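Local atomic coordinates of putative lipoprotein (Campylobacter jejuni subsp. jejuni, PDB entry 2G5G), a protein that binds heme as a dimer, holding two hemes face to face, and probably takes part in bacterial heme transport. Residues D79-M84 with V215-G220; G139-R144 with R202-V207. All coordinates share one frame; numbering follows the deposited sequence.

Contact 1 (D79-M84 with V215-G220)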
ATOM      1  N   ASP A  79     -17.494  -9.406  26.984  1.00 20.17           N
ATOM      2  CA  ASP A  79     -16.223  -9.461  26.234  1.00 21.45           C
ATOM      3  C   ASP A  79     -15.942  -8.208  25.403  1.00 20.98           C
ATOM      4  O   ASP A  79     -16.854  -7.435  25.185  1.00 20.49           O
ATOM      5  CB  ASP A  79     -16.213 -10.674  25.336  1.00 20.35           C
ATOM      6  CG  ASP A  79     -16.294 -11.978  26.128  1.00 24.61           C
ATOM      7  OD1 ASP A  79     -15.766 -12.018  27.264  1.00 22.20           O
ATOM      8  OD2 ASP A  79     -16.906 -12.939  25.627  1.00 25.94           O
ATOM      9  N   VAL A  80     -14.692  -8.028  24.953  1.00 21.58           N
ATOM     10  CA  VAL A  80     -14.274  -6.845  24.177  1.00 20.39           C
ATOM     11  C   VAL A  80     -13.601  -7.241  22.867  1.00 21.34           C
ATOM     12  O   VAL A  80     -12.609  -7.967  22.857  1.00 20.97           O
ATOM     13  CB  VAL A  80     -13.355  -5.906  24.985  1.00 19.64           C
ATOM     14  CG1 VAL A  80     -12.859  -4.721  24.111  1.00 17.72           C
ATOM     15  CG2 VAL A  80     -14.091  -5.369  26.180  1.00 20.08           C
ATOM     16  N   ALA A  81     -14.189  -6.799  21.755  1.00 20.53           N
ATOM     17  CA  ALA A  81     -13.621  -7.052  20.437  1.00 20.79           C
ATOM     18  C   ALA A  81     -12.815  -5.818  20.042  1.00 20.41           C
ATOM     19  O   ALA A  81     -13.169  -4.690  20.383  1.00 20.35           O
ATOM     20  CB  ALA A  81     -14.752  -7.318  19.409  1.00 19.95           C
ATOM     21  N   LEU A  82     -11.737  -6.037  19.313  1.00 22.14           N
ATOM     22  CA  LEU A  82     -10.802  -4.972  18.975  1.00 23.18           C
ATOM     23  C   LEU A  82     -10.538  -4.936  17.488  1.00 24.04           C
ATOM     24  O   LEU A  82     -10.086  -5.929  16.893  1.00 23.87           O
ATOM     25  CB  LEU A  82      -9.484  -5.109  19.779  1.00 22.71           C
ATOM     26  CG  LEU A  82      -9.498  -4.896  21.297  1.00 23.03           C
ATOM     27  CD1 LEU A  82      -8.126  -5.183  21.921  1.00 24.36           C
ATOM     28  CD2 LEU A  82      -9.974  -3.509  21.678  1.00 22.92           C
ATOM     29  N   GLU A  83     -10.820  -3.789  16.863  1.00 24.17           N
ATOM     30  CA  GLU A  83     -10.389  -3.574  15.480  1.00 24.66           C
ATOM     31  C   GLU A  83      -8.874  -3.843  15.386  1.00 25.34           C
ATOM     32  O   GLU A  83      -8.377  -4.229  14.324  1.00 25.35           O
ATOM     33  CB  GLU A  83     -10.660  -2.121  15.041  1.00 24.03           C
ATOM     34  CG  GLU A  83     -10.106  -1.771  13.625  1.00 23.92           C
ATOM     35  CD  GLU A  83     -10.165  -0.268  13.281  1.00 25.41           C
ATOM     36  OE1 GLU A  83     -10.629   0.545  14.100  1.00 24.83           O
ATOM     37  OE2 GLU A  83      -9.728   0.084  12.180  1.00 24.14           O
HETATM   38  N   MSE A  84      -8.137  -3.641  16.479  1.00 26.51           N
HETATM   39  CA  MSE A  84      -6.661  -3.770  16.336  1.00 28.63           C
HETATM   40  C   MSE A  84      -6.095  -5.173  16.321  1.00 29.17           C
HETATM   41  O   MSE A  84      -4.905  -5.354  16.066  1.00 30.41           O
HETATM   42  CB  MSE A  84      -5.808  -2.794  17.176  1.00 29.14           C
HETATM   43  CG  MSE A  84      -6.297  -2.171  18.474  1.00 31.06           C
HETATM   44 SE   MSE A  84      -8.124  -1.411  18.734  0.90 35.43          SE
HETATM   45  CE  MSE A  84      -8.373  -0.240  17.169  0.90 31.39           C
ATOM     46  N   VAL A 215     -21.023  -7.891  24.205  1.00 19.04           N
ATOM     47  CA  VAL A 215     -19.719  -7.551  23.624  1.00 19.29           C
ATOM     48  C   VAL A 215     -19.643  -6.071  23.332  1.00 18.91           C
ATOM     49  O   VAL A 215     -20.645  -5.472  22.866  1.00 17.99           O
ATOM     50  CB  VAL A 215     -19.382  -8.424  22.363  1.00 18.44           C
ATOM     51  CG1 VAL A 215     -20.407  -8.207  21.194  1.00 19.91           C
ATOM     52  CG2 VAL A 215     -17.908  -8.194  21.859  1.00 20.68           C
ATOM     53  N   LEU A 216     -18.474  -5.493  23.642  1.00 18.07           N
ATOM     54  CA  LEU A 216     -18.125  -4.137  23.214  1.00 18.25           C
ATOM     55  C   LEU A 216     -16.994  -4.170  22.159  1.00 19.18           C
ATOM     56  O   LEU A 216     -15.955  -4.834  22.365  1.00 18.76           O
ATOM     57  CB  LEU A 216     -17.686  -3.291  24.418  1.00 17.04           C
ATOM     58  CG  LEU A 216     -17.299  -1.825  24.086  1.00 18.91           C
ATOM     59  CD1 LEU A 216     -17.713  -0.868  25.156  1.00 24.13           C
ATOM     60  CD2 LEU A 216     -15.802  -1.788  23.896  1.00 22.99           C
ATOM     61  N   LEU A 217     -17.203  -3.453  21.044  1.00 18.14           N
ATOM     62  CA  LEU A 217     -16.167  -3.229  20.049  1.00 19.97           C
ATOM     63  C   LEU A 217     -15.511  -1.863  20.243  1.00 21.37           C
ATOM     64  O   LEU A 217     -16.206  -0.846  20.447  1.00 21.61           O
ATOM     65  CB  LEU A 217     -16.713  -3.307  18.624  1.00 17.78           C
ATOM     66  CG  LEU A 217     -15.747  -3.015  17.444  1.00 19.15           C
ATOM     67  CD1 LEU A 217     -14.855  -4.212  17.097  1.00 17.01           C
ATOM     68  CD2 LEU A 217     -16.547  -2.589  16.235  1.00 16.76           C
ATOM     69  N   LEU A 218     -14.183  -1.848  20.191  1.00 21.27           N
ATOM     70  CA  LEU A 218     -13.456  -0.586  20.011  1.00 23.36           C
ATOM     71  C   LEU A 218     -12.917  -0.560  18.583  1.00 23.23           C
ATOM     72  O   LEU A 218     -12.250  -1.497  18.142  1.00 23.30           O
ATOM     73  CB  LEU A 218     -12.309  -0.421  21.028  1.00 22.88           C
ATOM     74  CG  LEU A 218     -11.484   0.872  20.888  1.00 23.70           C
ATOM     75  CD1 LEU A 218     -12.332   2.067  21.324  1.00 23.28           C
ATOM     76  CD2 LEU A 218     -10.153   0.760  21.718  1.00 23.98           C
ATOM     77  N   ALA A 219     -13.226   0.513  17.846  1.00 23.64           N
ATOM     78  CA  ALA A 219     -12.848   0.630  16.438  1.00 23.38           C
ATOM     79  C   ALA A 219     -12.871   2.117  16.074  1.00 23.15           C
ATOM     80  O   ALA A 219     -13.341   2.937  16.831  1.00 22.97           O
ATOM     81  CB  ALA A 219     -13.829  -0.162  15.502  1.00 23.57           C
ATOM     82  N   GLY A 220     -12.316   2.463  14.924  1.00 23.91           N
ATOM     83  CA  GLY A 220     -12.297   3.866  14.535  1.00 23.90           C
ATOM     84  C   GLY A 220     -13.714   4.317  14.264  1.00 23.79           C
ATOM     85  O   GLY A 220     -14.577   3.507  13.906  1.00 23.55           O
TER
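Two neighbouring strands meet here in the parallel part of the mixed sheet, one strand in from its edge, pairing Asp79, Val80, Ala81 and Leu82 with Val215, Leu216, Leu217 and Leu218 in order. The bonds zigzag: Leu216 N gives to Asp79 O, Ala81 N to Leu216 O over a short 2.7 Å, and Leu218 N to Ala81 O. Glu83 N meets Leu218 O almost straight (173°). On one face Ala81 CB lies 3.9 Å from Leu217 CD1 and also meets Val215 CG2, under cover of Leu208 from helix 187-210. On the other, Val80 and Leu216 point side by side, and Leu82 CD2 touches Leu218 CB at 3.9 Å, with Phe126 of helix 124-131 above. The carboxylate of Asp79 is bonded outside the pair: OD2 to His211 and Asn213, OD1 to the backbone N of Lys136.

At the corner, Glu83 has CG anti to the backbone N (chi1 174°) and an extended chain beyond, carrying OE1 to Gly220 N at 2.7 Å. Gly220 is the N-cap of the helix that follows. A buried carboxylate thus continues the ladder where the backbone of 79-84 has turned off, tying that corner to the start of the next helix.

Contact 2 (G139-R144 with R202-V207)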
ATOM      1  N   GLY A 139     -10.389 -10.843  18.615  1.00 22.65           N
ATOM      2  CA  GLY A 139      -9.925 -10.228  17.355  1.00 22.55           C
ATOM      3  C   GLY A 139     -11.108 -10.009  16.434  1.00 22.39           C
ATOM      4  O   GLY A 139     -11.872 -10.936  16.181  1.00 22.18           O
ATOM      5  N   ALA A 140     -11.310  -8.762  15.983  1.00 22.71           N
ATOM      6  CA  ALA A 140     -12.515  -8.419  15.232  1.00 23.40           C
ATOM      7  C   ALA A 140     -12.247  -8.352  13.750  1.00 24.23           C
ATOM      8  O   ALA A 140     -13.152  -8.517  12.943  1.00 25.43           O
ATOM      9  CB  ALA A 140     -13.106  -7.051  15.739  1.00 23.16           C
ATOM     10  N   ASN A 141     -10.989  -8.130  13.388  1.00 26.10           N
ATOM     11  CA  ASN A 141     -10.643  -7.642  12.045  1.00 26.97           C
ATOM     12  C   ASN A 141     -10.118  -8.710  11.051  1.00 27.65           C
ATOM     13  O   ASN A 141      -9.852  -9.870  11.407  1.00 27.09           O
ATOM     14  CB  ASN A 141      -9.575  -6.546  12.218  1.00 27.24           C
ATOM     15  CG  ASN A 141      -9.683  -5.415  11.177  1.00 27.02           C
ATOM     16  OD1 ASN A 141     -10.296  -5.568  10.129  1.00 24.79           O
ATOM     17  ND2 ASN A 141      -9.073  -4.280  11.491  1.00 28.06           N
ATOM     18  N   LEU A 142      -9.976  -8.292   9.799  1.00 28.08           N
ATOM     19  CA  LEU A 142      -9.191  -9.002   8.781  1.00 29.28           C
ATOM     20  C   LEU A 142      -7.721  -9.159   9.192  1.00 29.60           C
ATOM     21  O   LEU A 142      -7.187  -8.301   9.880  1.00 29.38           O
ATOM     22  CB  LEU A 142      -9.192  -8.167   7.495  1.00 27.96           C
ATOM     23  CG  LEU A 142     -10.114  -8.490   6.317  1.00 30.10           C
ATOM     24  CD1 LEU A 142     -11.342  -9.338   6.637  1.00 26.09           C
ATOM     25  CD2 LEU A 142     -10.464  -7.191   5.570  1.00 25.81           C
ATOM     26  N   SER A 143      -7.062 -10.227   8.738  1.00 31.41           N
ATOM     27  CA  SER A 143      -5.593 -10.303   8.844  1.00 33.40           C
ATOM     28  C   SER A 143      -4.918  -9.446   7.746  1.00 34.74           C
ATOM     29  O   SER A 143      -5.550  -9.109   6.756  1.00 35.06           O
ATOM     30  CB  SER A 143      -5.115 -11.753   8.701  1.00 32.88           C
ATOM     31  OG  SER A 143      -5.434 -12.246   7.423  1.00 32.67           O
ATOM     32  N   ARG A 144      -3.647  -9.095   7.946  1.00 37.02           N
ATOM     33  CA  ARG A 144      -2.783  -8.484   6.898  1.00 39.10           C
ATOM     34  C   ARG A 144      -2.885  -9.229   5.580  1.00 38.98           C
ATOM     35  O   ARG A 144      -3.104  -8.627   4.525  1.00 39.92           O
ATOM     36  CB  ARG A 144      -1.309  -8.488   7.329  1.00 39.68           C
ATOM     37  CG  ARG A 144      -0.942  -7.537   8.460  1.00 43.00           C
ATOM     38  CD  ARG A 144      -0.494  -6.182   7.933  1.00 49.25           C
ATOM     39  NE  ARG A 144       0.108  -5.364   8.987  1.00 54.01           N
ATOM     40  CZ  ARG A 144       1.398  -5.407   9.325  1.00 57.01           C
ATOM     41  NH1 ARG A 144       2.242  -6.232   8.706  1.00 59.40           N
ATOM     42  NH2 ARG A 144       1.852  -4.631  10.296  1.00 58.88           N
ATOM     43  N   ARG A 202     -17.453  -5.858   7.345  1.00 21.88           N
ATOM     44  CA  ARG A 202     -18.172  -7.107   7.239  1.00 22.71           C
ATOM     45  C   ARG A 202     -17.648  -8.128   8.255  1.00 22.72           C
ATOM     46  O   ARG A 202     -18.437  -8.773   8.940  1.00 22.27           O
ATOM     47  CB  ARG A 202     -18.055  -7.667   5.815  1.00 22.09           C
ATOM     48  CG  ARG A 202     -18.839  -8.949   5.562  1.00 24.70           C
ATOM     49  CD  ARG A 202     -20.330  -8.766   5.840  1.00 23.30           C
ATOM     50  NE  ARG A 202     -20.988  -7.740   5.015  1.00 22.70           N
ATOM     51  CZ  ARG A 202     -21.513  -7.970   3.810  1.00 25.26           C
ATOM     52  NH1 ARG A 202     -21.450  -9.187   3.254  1.00 26.72           N
ATOM     53  NH2 ARG A 202     -22.102  -6.985   3.144  1.00 24.91           N
ATOM     54  N   ARG A 203     -16.328  -8.238   8.342  1.00 22.35           N
ATOM     55  CA  ARG A 203     -15.671  -9.174   9.274  1.00 22.73           C
ATOM     56  C   ARG A 203     -15.937  -8.802  10.728  1.00 22.29           C
ATOM     57  O   ARG A 203     -16.375  -9.661  11.487  1.00 21.06           O
ATOM     58  CB  ARG A 203     -14.157  -9.230   9.036  1.00 23.02           C
ATOM     59  CG  ARG A 203     -13.364  -9.975  10.148  1.00 24.05           C
ATOM     60  CD  ARG A 203     -13.720 -11.444  10.226  1.00 24.43           C
ATOM     61  NE  ARG A 203     -13.530 -12.112   8.930  1.00 25.52           N
ATOM     62  CZ  ARG A 203     -12.346 -12.520   8.437  1.00 27.32           C
ATOM     63  NH1 ARG A 203     -11.212 -12.359   9.110  1.00 25.51           N
ATOM     64  NH2 ARG A 203     -12.316 -13.098   7.248  1.00 26.51           N
HETATM   65  N   MSE A 204     -15.668  -7.546  11.103  1.00 21.28           N
HETATM   66  CA  MSE A 204     -15.987  -7.068  12.449  1.00 22.43           C
HETATM   67  C   MSE A 204     -17.461  -7.327  12.790  1.00 21.74           C
HETATM   68  O   MSE A 204     -17.735  -7.810  13.901  1.00 20.86           O
HETATM   69  CB  MSE A 204     -15.591  -5.609  12.651  1.00 21.68           C
HETATM   70  CG  MSE A 204     -14.055  -5.368  12.467  1.00 20.58           C
HETATM   71 SE   MSE A 204     -13.506  -3.739  13.191  0.80 27.75          SE
HETATM   72  CE  MSE A 204     -13.285  -2.846  11.448  1.00 26.53           C
ATOM     73  N   ALA A 205     -18.387  -7.030  11.860  1.00 20.53           N
ATOM     74  CA  ALA A 205     -19.817  -7.408  12.023  1.00 20.31           C
ATOM     75  C   ALA A 205     -20.027  -8.904  12.227  1.00 20.80           C
ATOM     76  O   ALA A 205     -20.831  -9.321  13.078  1.00 19.06           O
ATOM     77  CB  ALA A 205     -20.676  -6.926  10.870  1.00 20.36           C
ATOM     78  N   ASP A 206     -19.309  -9.709  11.450  1.00 20.04           N
ATOM     79  CA  ASP A 206     -19.440 -11.161  11.514  1.00 22.42           C
ATOM     80  C   ASP A 206     -19.077 -11.599  12.945  1.00 21.92           C
ATOM     81  O   ASP A 206     -19.834 -12.315  13.598  1.00 22.22           O
ATOM     82  CB  ASP A 206     -18.517 -11.778  10.430  1.00 22.51           C
ATOM     83  CG  ASP A 206     -18.752 -13.276  10.184  1.00 26.39           C
ATOM     84  OD1 ASP A 206     -19.571 -13.939  10.843  1.00 29.90           O
ATOM     85  OD2 ASP A 206     -18.086 -13.798   9.287  1.00 27.40           O
ATOM     86  N   VAL A 207     -17.967 -11.088  13.456  1.00 22.10           N
ATOM     87  CA  VAL A 207     -17.480 -11.440  14.802  1.00 22.14           C
ATOM     88  C   VAL A 207     -18.539 -11.060  15.859  1.00 21.68           C
ATOM     89  O   VAL A 207     -18.828 -11.849  16.800  1.00 19.89           O
ATOM     90  CB  VAL A 207     -16.078 -10.798  15.102  1.00 22.65           C
ATOM     91  CG1 VAL A 207     -15.652 -10.964  16.562  1.00 22.32           C
ATOM     92  CG2 VAL A 207     -14.985 -11.342  14.130  1.00 24.64           C
TER
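Ala140 and Met204 bring their CA atoms to 4.7 Å where strand 139-141 packs against helix 202-207, the two short axes 6.5 Å apart at closest and roughly antiparallel, 148° between directions. No hydrogen bond crosses; the carbonyl of Ala140 is instead surrounded on the helix side by C-H groups. Met204 CA approaches Ala140 O at 3.2 Å in a CA-H...O contact (131° at H). Arg203 CG lies 3.2 Å from Ala140 O. Val207 CG2 sits 3.6 Å from Ala140 O and also touches Gly139 O. Next to this carbonyl, the methyl of Ala140 packs on the selenomethionine Met204, with CB 3.8 Å from CG.

Arg203 carries most of the remaining contact. Its CG stands anti to the backbone N (chi1 169°), against Ala140 O and Asn141 C, and bends at the next two torsions fold the chain back. Leu142 crosses it obliquely and lays CD1 over the centre of one guanidinium face, 3.7 Å above the plane. The charge is met by a salt bridge from Arg203 NH2 to Glu146 OE1, while Glu146 OE2 accepts the N-H of Ser143, the N-cap of helix 144-151. Within the turn, a bent bond of 2.8 Å runs from Leu142 N to Asn141 OD1, and Asn141 ND2 goes to Glu83 O.

From here 139-144 continues toward the heme side, while 202-207 runs the other way, away from the pocket residues of its helix. Leu142 also packs on Phe199 of helix 187-210 and on Ile147 of helix 144-151; these helices carry the pocket residues Leu189, Leu193, Ile196, Ile147, Thr148 and Tyr151. Met204 reaches both Ala140 and Ile230, and Ala205 packs on helix 230-236, so helix 187-210 lies between helix 230-236 and the sheet, near its edge strand 137-141.

The centre of contact 1 is about 4 Å from the centre of the chain, that of contact 2 about 10 Å; both are buried, but Arg203 and Val207 in contact 2 are partly exposed. They share the sheet: strand 78-82 stands between 214-220 and 137-141, and helix 187-210 leads straight into strand 214-220. Backbone hydrogen bonds and one carboxylate bond hold contact 1; contact 2 relies on packing and C-H contacts, and its arginine charge is met by Glu146. They meet at several places, among them the backbone link of Leu82 O and Ala140 N, and Met204 SE on Glu83 CB. Along the chain, contact 2 is nested within the loop that contact 1 closes.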